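Local coordinates for Serine/threonine-protein phosphatase 2A regulatory subunit B'' subunit alpha (Homo sapiens, PDB 4I5J) that serves as a calcium-binding EF-hand regulatory subunit of protein phosphatase 2A that might modulate substrate selectivity, catalytic activity and localization of the enzyme, at residues P246-D249 with G250-T253. Sequence-based numbering, arbitrary orientation.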
loop_
_atom_site.group_PDB
_atom_site.type_symbol
_atom_site.label_atom_id
_atom_site.label_comp_id
_atom_site.label_asym_id
_atom_site.label_seq_id
_atom_site.Cartn_x
_atom_site.Cartn_y
_atom_site.Cartn_z
ATOM N N PRO A 246 14.685 5.650 -17.936
ATOM C CA PRO A 246 13.359 5.587 -18.553
ATOM C C PRO A 246 13.422 5.670 -20.079
ATOM O O PRO A 246 14.403 6.165 -20.630
ATOM C CB PRO A 246 12.667 6.828 -17.994
ATOM C CG PRO A 246 13.775 7.795 -17.788
ATOM C CD PRO A 246 14.954 6.966 -17.330
ATOM N N ALA A 247 12.385 5.185 -20.754
ATOM C CA ALA A 247 12.297 5.327 -22.200
ATOM C C ALA A 247 12.408 6.806 -22.574
ATOM O O ALA A 247 13.288 7.200 -23.339
ATOM C CB ALA A 247 10.988 4.760 -22.699
ATOM N N VAL A 248 11.525 7.613 -21.994
ATOM C CA VAL A 248 11.474 9.044 -22.220
ATOM C C VAL A 248 11.847 9.769 -20.918
ATOM O O VAL A 248 11.205 9.567 -19.879
ATOM C CB VAL A 248 10.061 9.449 -22.672
ATOM C CG1 VAL A 248 9.992 10.917 -22.955
ATOM C CG2 VAL A 248 9.648 8.655 -23.915
ATOM N N ASP A 249 12.887 10.602 -20.970
ATOM C CA ASP A 249 13.438 11.197 -19.765
ATOM C C ASP A 249 12.442 12.085 -19.055
ATOM O O ASP A 249 12.381 12.092 -17.840
ATOM C CB ASP A 249 14.712 12.014 -20.060
ATOM C CG ASP A 249 15.972 11.154 -20.106
ATOM O OD1 ASP A 249 15.920 9.962 -19.717
ATOM O OD2 ASP A 249 17.024 11.677 -20.522
ATOM N N GLY A 250 11.685 12.864 -19.817
ATOM C CA GLY A 250 10.820 13.855 -19.215
ATOM C C GLY A 250 9.438 13.303 -18.981
ATOM O O GLY A 250 8.527 14.044 -18.638
ATOM N N LYS A 251 9.275 12.002 -19.189
ATOM C CA LYS A 251 7.974 11.338 -19.030
ATOM C C LYS A 251 8.166 9.930 -18.447
ATOM O O LYS A 251 8.001 8.924 -19.129
ATOM C CB LYS A 251 7.205 11.300 -20.365
ATOM C CG LYS A 251 6.939 12.693 -20.968
ATOM C CD LYS A 251 6.363 12.643 -22.376
ATOM C CE LYS A 251 5.024 11.959 -22.407
ATOM N NZ LYS A 251 4.002 12.750 -21.681
ATOM N N ILE A 252 8.545 9.868 -17.176
ATOM C CA ILE A 252 8.800 8.585 -16.521
ATOM C C ILE A 252 7.519 7.826 -16.234
ATOM O O ILE A 252 6.600 8.367 -15.614
ATOM C CB ILE A 252 9.583 8.793 -15.206
ATOM C CG1 ILE A 252 10.976 9.338 -15.535
ATOM C CG2 ILE A 252 9.710 7.482 -14.412
ATOM C CD1 ILE A 252 11.662 9.940 -14.360
ATOM N N THR A 253 7.454 6.568 -16.679
ATOM C CA THR A 253 6.257 5.763 -16.494
ATOM C C THR A 253 6.347 4.752 -15.340
ATOM O O THR A 253 7.415 4.463 -14.799
ATOM C CB THR A 253 5.881 4.977 -17.775
ATOM O OG1 THR A 253 6.815 3.911 -17.986
ATOM C CG2 THR A 253 5.849 5.887 -18.989
HETATM O O HOH W 1 9.261 6.852 -20.230
#
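V248 and K251 close a type I beta turn, with D249 and G250 at its two central positions. The backbone hydrogen bond of the turn runs from K251 N to V248 O over 3.2 Å. A water spans the loop beside the turn: it accepts from V248 N at 3.0 Å and lies 2.7 Å from K251 O, to which it can donate, though other acceptors compete for its protons. Apolar contact follows on the outer surface, where the V248 and K251 side chains run alongside each other in the same direction. The CG1 methyl of V248, set anti to the backbone N (chi1 -178°), sits 3.8 Å from K251 CB and also touches K251 CG and CD, each 4.1 Å away. The lysine chain then bends at chi3 and chi4, and its amino group is carried off the turn.

This loop joins helix 233-244 to helix 254-260 and probably stands where the partner loop of an EF-hand pair would lie, consistent with the backbone hydrogen bonding of I252 with L207 of the calcium-binding loop; K251 packs on V206, a ligand of the calcium ion. Deeper in, buried I252 packs slantwise on P246, its CG1 3.9 Å from P246 CB and equally close to CG of the proline ring. The same CG1 lies 3.9 Å from D249 O. L257 and L212 pack against I252, while P246 rests on L241 and D256. T253 is the N-cap of helix 254-260: its side chain caps a backbone N of the helix while D256 OD2 accepts from T253 N, a reciprocal pattern consistent with a capping box.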